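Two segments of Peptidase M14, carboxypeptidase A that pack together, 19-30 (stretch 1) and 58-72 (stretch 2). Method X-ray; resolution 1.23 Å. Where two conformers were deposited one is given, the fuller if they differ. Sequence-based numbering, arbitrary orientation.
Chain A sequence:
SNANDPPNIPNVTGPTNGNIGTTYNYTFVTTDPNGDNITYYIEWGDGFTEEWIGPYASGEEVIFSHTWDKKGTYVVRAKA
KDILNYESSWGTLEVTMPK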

# COMPACT_ATOMS: atom_id res chain seq x y z
N ASN A 19 -2.96 4.05 18.68
CA ASN A 19 -3.71 3.32 19.69
C ASN A 19 -4.61 2.30 19.05
O ASN A 19 -5.26 2.56 18.01
CB ASN A 19 -4.52 4.28 20.54
CG ASN A 19 -3.67 5.37 21.12
OD1 ASN A 19 -2.56 5.11 21.58
ND2 ASN A 19 -4.13 6.59 21.00
N ILE A 20 -4.64 1.14 19.66
CA ILE A 20 -5.44 0.04 19.18
C ILE A 20 -6.88 0.51 19.08
O ILE A 20 -7.40 1.07 20.03
CB ILE A 20 -5.35 -1.16 20.16
CG1 ILE A 20 -3.94 -1.75 20.19
CG2 ILE A 20 -6.32 -2.25 19.76
CD1 ILE A 20 -3.66 -2.60 21.40
N GLY A 21 -7.54 0.26 17.95
CA GLY A 21 -8.95 0.58 17.80
C GLY A 21 -9.22 1.93 17.15
O GLY A 21 -10.37 2.26 16.81
N THR A 22 -8.17 2.72 16.97
CA THR A 22 -8.29 4.02 16.32
C THR A 22 -7.96 3.92 14.83
O THR A 22 -7.05 3.21 14.41
CB THR A 22 -7.41 5.06 17.03
OG1 THR A 22 -7.89 5.24 18.37
CG2 THR A 22 -7.41 6.41 16.30
N THR A 23 -8.70 4.64 14.01
CA THR A 23 -8.55 4.54 12.56
C THR A 23 -7.47 5.51 12.09
O THR A 23 -7.46 6.65 12.53
CB THR A 23 -9.86 4.87 11.86
OG1 THR A 23 -10.90 4.02 12.37
CG2 THR A 23 -9.71 4.76 10.35
N TYR A 24 -6.57 5.04 11.23
CA TYR A 24 -5.45 5.86 10.71
C TYR A 24 -5.40 5.82 9.19
O TYR A 24 -5.79 4.83 8.58
CB TYR A 24 -4.12 5.38 11.32
CG TYR A 24 -4.07 5.57 12.83
CD1 TYR A 24 -3.88 6.85 13.41
CD2 TYR A 24 -4.20 4.50 13.68
CE1 TYR A 24 -3.84 7.02 14.77
CE2 TYR A 24 -4.19 4.66 15.05
CZ TYR A 24 -4.00 5.92 15.59
OH TYR A 24 -3.96 6.07 16.95
N ASN A 25 -4.91 6.91 8.60
CA ASN A 25 -4.84 7.07 7.14
C ASN A 25 -3.44 6.84 6.60
O ASN A 25 -2.47 7.37 7.13
CB ASN A 25 -5.22 8.50 6.76
CG ASN A 25 -6.63 8.82 7.08
OD1 ASN A 25 -7.53 8.06 6.74
ND2 ASN A 25 -6.86 9.95 7.70
N TYR A 26 -3.38 6.06 5.53
CA TYR A 26 -2.13 5.74 4.83
C TYR A 26 -2.20 6.22 3.38
O TYR A 26 -3.19 5.98 2.69
CB TYR A 26 -1.81 4.22 4.97
CG TYR A 26 -1.57 3.94 6.43
CD1 TYR A 26 -0.31 4.08 6.99
CD2 TYR A 26 -2.62 3.66 7.29
CE1 TYR A 26 -0.11 3.98 8.35
CE2 TYR A 26 -2.43 3.52 8.67
CZ TYR A 26 -1.18 3.70 9.19
OH TYR A 26 -1.02 3.58 10.56
N THR A 27 -1.12 6.86 2.96
CA THR A 27 -0.99 7.40 1.62
C THR A 27 -0.09 6.48 0.80
O THR A 27 1.03 6.16 1.23
CB THR A 27 -0.40 8.81 1.68
OG1 THR A 27 -1.25 9.65 2.45
CG2 THR A 27 -0.22 9.36 0.28
N PHE A 28 -0.59 6.05 -0.37
CA PHE A 28 0.12 5.12 -1.24
C PHE A 28 0.35 5.80 -2.57
O PHE A 28 -0.59 6.40 -3.13
CB PHE A 28 -0.70 3.84 -1.47
CG PHE A 28 -0.99 3.06 -0.22
CD1 PHE A 28 -2.05 3.39 0.61
CD2 PHE A 28 -0.22 1.97 0.15
CE1 PHE A 28 -2.32 2.69 1.77
CE2 PHE A 28 -0.48 1.27 1.31
CZ PHE A 28 -1.55 1.64 2.11
N VAL A 29 1.54 5.65 -3.13
CA VAL A 29 1.74 6.13 -4.49
C VAL A 29 2.93 5.48 -5.17
O VAL A 29 3.95 5.20 -4.53
CB VAL A 29 1.91 7.67 -4.55
CG1 VAL A 29 3.14 8.11 -3.78
CG2 VAL A 29 1.94 8.21 -6.00
N THR A 30 2.78 5.22 -6.46
CA THR A 30 3.91 4.89 -7.28
C THR A 30 3.68 5.44 -8.68
O THR A 30 2.61 5.99 -8.97
CB THR A 30 4.16 3.37 -7.30
OG1 THR A 30 5.49 3.17 -7.75
CG2 THR A 30 3.19 2.63 -8.22
N SER A 58 -1.01 6.41 -13.11
CA SER A 58 0.36 6.47 -12.65
C SER A 58 0.58 7.79 -11.91
O SER A 58 0.22 8.85 -12.42
CB SER A 58 1.30 6.31 -13.83
OG SER A 58 2.66 6.43 -13.47
N GLY A 59 1.14 7.71 -10.71
CA GLY A 59 1.51 8.90 -9.94
C GLY A 59 0.43 9.51 -9.09
O GLY A 59 0.66 10.48 -8.37
N GLU A 60 -0.76 8.93 -9.14
CA GLU A 60 -1.87 9.37 -8.33
C GLU A 60 -1.76 8.88 -6.90
O GLU A 60 -1.64 7.68 -6.67
CB GLU A 60 -3.17 8.88 -8.95
CG GLU A 60 -4.43 9.30 -8.21
CD GLU A 60 -5.71 8.72 -8.82
OE1 GLU A 60 -5.63 8.09 -9.92
OE2 GLU A 60 -6.75 8.89 -8.17
N GLU A 61 -1.78 9.79 -5.94
CA GLU A 61 -1.76 9.39 -4.52
C GLU A 61 -3.14 8.88 -4.12
O GLU A 61 -4.15 9.52 -4.44
CB GLU A 61 -1.34 10.53 -3.61
CG GLU A 61 0.10 10.97 -3.77
CD GLU A 61 0.47 12.08 -2.79
OE1 GLU A 61 -0.04 13.23 -2.95
OE2 GLU A 61 1.24 11.82 -1.84
N VAL A 62 -3.16 7.72 -3.49
CA VAL A 62 -4.41 7.13 -3.05
C VAL A 62 -4.30 6.90 -1.55
O VAL A 62 -3.29 6.38 -1.06
CB VAL A 62 -4.75 5.85 -3.85
CG1 VAL A 62 -4.94 6.17 -5.28
CG2 VAL A 62 -3.71 4.85 -3.75
N ILE A 63 -5.34 7.30 -0.81
CA ILE A 63 -5.32 7.27 0.64
C ILE A 63 -6.35 6.28 1.13
O ILE A 63 -7.53 6.40 0.78
CB ILE A 63 -5.51 8.70 1.24
CG1 ILE A 63 -4.36 9.60 0.70
CG2 ILE A 63 -5.58 8.62 2.74
CD1 ILE A 63 -4.37 11.06 0.92
N PHE A 64 -5.91 5.29 1.90
CA PHE A 64 -6.79 4.30 2.52
C PHE A 64 -6.57 4.25 4.00
O PHE A 64 -5.43 4.35 4.46
CB PHE A 64 -6.54 2.93 1.93
CG PHE A 64 -6.76 2.86 0.47
CD1 PHE A 64 -8.00 3.13 -0.09
CD2 PHE A 64 -5.72 2.52 -0.35
CE1 PHE A 64 -8.19 3.07 -1.46
CE2 PHE A 64 -5.88 2.45 -1.70
CZ PHE A 64 -7.12 2.73 -2.27
N SER A 65 -7.66 4.09 4.75
CA SER A 65 -7.57 4.00 6.19
C SER A 65 -7.67 2.56 6.68
O SER A 65 -8.17 1.69 5.98
CB SER A 65 -8.65 4.87 6.83
OG SER A 65 -9.95 4.47 6.46
N HIS A 66 -7.18 2.32 7.88
CA HIS A 66 -7.23 1.00 8.49
C HIS A 66 -7.25 1.18 9.99
O HIS A 66 -6.80 2.20 10.51
CB HIS A 66 -6.06 0.12 8.04
CG HIS A 66 -6.23 -1.33 8.36
ND1 HIS A 66 -7.19 -2.12 7.74
CD2 HIS A 66 -5.59 -2.14 9.24
CE1 HIS A 66 -7.12 -3.35 8.24
NE2 HIS A 66 -6.14 -3.40 9.13
N THR A 67 -7.80 0.17 10.66
CA THR A 67 -7.84 0.10 12.12
C THR A 67 -7.31 -1.28 12.52
O THR A 67 -7.70 -2.29 11.90
CB THR A 67 -9.30 0.27 12.65
OG1 THR A 67 -9.86 1.47 12.10
CG2 THR A 67 -9.33 0.36 14.11
N TRP A 68 -6.42 -1.34 13.49
CA TRP A 68 -5.93 -2.61 14.04
C TRP A 68 -6.58 -2.82 15.41
O TRP A 68 -6.59 -1.92 16.25
CB TRP A 68 -4.41 -2.60 14.17
CG TRP A 68 -3.66 -2.58 12.86
CD1 TRP A 68 -3.19 -3.67 12.19
CD2 TRP A 68 -3.30 -1.44 12.07
NE1 TRP A 68 -2.54 -3.29 11.04
CE2 TRP A 68 -2.59 -1.93 10.94
CE3 TRP A 68 -3.49 -0.06 12.19
CZ2 TRP A 68 -2.10 -1.08 9.93
CZ3 TRP A 68 -2.99 0.76 11.20
CH2 TRP A 68 -2.29 0.24 10.10
N ASP A 69 -7.12 -4.00 15.65
CA ASP A 69 -7.87 -4.23 16.89
C ASP A 69 -7.13 -5.17 17.83
O ASP A 69 -7.74 -5.75 18.73
CB ASP A 69 -9.27 -4.77 16.60
CG ASP A 69 -10.19 -3.73 15.95
OD1 ASP A 69 -10.09 -2.52 16.26
OD2 ASP A 69 -11.04 -4.15 15.14
N LYS A 70 -5.83 -5.34 17.64
CA LYS A 70 -5.00 -6.13 18.55
C LYS A 70 -3.64 -5.47 18.63
O LYS A 70 -3.13 -4.93 17.66
CB LYS A 70 -4.82 -7.58 18.05
CG LYS A 70 -6.12 -8.35 17.86
CD LYS A 70 -5.93 -9.70 17.11
CE LYS A 70 -7.28 -10.36 16.76
NZ LYS A 70 -7.18 -11.73 16.14
N LYS A 71 -3.05 -5.54 19.81
CA LYS A 71 -1.68 -5.11 20.00
C LYS A 71 -0.79 -5.83 19.01
O LYS A 71 -1.06 -6.96 18.60
CB LYS A 71 -1.22 -5.42 21.43
CG LYS A 71 -1.14 -6.89 21.72
CD LYS A 71 -0.84 -7.15 23.19
CE LYS A 71 -0.89 -8.63 23.49
NZ LYS A 71 -0.77 -8.84 24.94
N GLY A 72 0.28 -5.17 18.61
CA GLY A 72 1.25 -5.78 17.73
C GLY A 72 2.05 -4.81 16.93
O GLY A 72 1.82 -3.61 16.97
O HOH W 1 -5.59 0.97 15.06

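The two stretches form an antiparallel pair of β-strands, zipped together by backbone hydrogen bonds and backed on one side by aromatic and aliphatic side chains. The strand axes approach to 4.5 Å, and their directions differ by 149°, so the pair is twisted. About 1019 Å² of surface is buried, both sides summed.

Three residue pairs carry the ladder, each bonded in both directions. Tyr24 N donates to His66 O at 2.9 Å, and His66 N returns to Tyr24 O at 3.0 Å. Tyr26 N to Phe64 O and Phe64 N to Tyr26 O are both 2.9 Å. Phe28 N reaches Val62 O at 2.8 Å, and Val62 N reaches Phe28 O at 2.9 Å. Between them lie the non-hydrogen-bonded pairs Asn25 with Ser65 and Thr27 with Ile63. There the CA atoms come closer, and CA-H groups point at carbonyls: Ser65 CA lies 3.1 Å from Tyr24 O, and Ile63 CA 3.2 Å from Tyr26 O.

One hydrogen bond at each end extends the pairing beyond the ladder. Gly59 N donates to Thr30 O at 2.9 Å. Gly21 N donates to Trp68 O, also at 2.9 Å. Gly21 sits in a type II turn from Asn19 to Thr22, with a positive phi that suits glycine. Water 1 sits between the stretches: it accepts a hydrogen bond from Trp68 N at 2.9 Å and lies 2.8 Å from Thr22 O.

Side chains alternate between the sheet faces. Tyr24, Tyr26, Phe28, Val62, Phe64 and His66 share one face. Phe28 CB packs on Val62 CG2 at 3.9 Å, and Phe28 CD1 meets Phe64 CD2 at the same distance. These are apolar contacts, with the two rings inclined at 46°. Tyr26 CE2 lies 3.6 Å from Trp68 CH2. The planes of the Tyr26 ring and the six-membered ring of Trp68 are nearly perpendicular, with centroids 5.7 Å apart, and Tyr26 OH is hydrogen-bonded elsewhere in the structure.

The other face carries Asn25, Thr27, Ile63 and Ser65 and is more mixed. Thr27 OG1 lies 3.6 Å from Ile63 CG1, and Asn25 OD1 lies 3.4 Å from Ser65 CB. These are van der Waals contacts.

Contacts continue past both ends of the ladder. Thr23 OG1 and Thr67 OG1 are hydrogen-bonded at 2.8 Å. Ile20 lies over the backbone of the other stretch, with CG2 3.5 Å from Trp68 O and CD1 3.4 Å from Lys71 N. Toward the other end, Val29 CB rests 3.8 Å from Glu61 CG, an aliphatic contact.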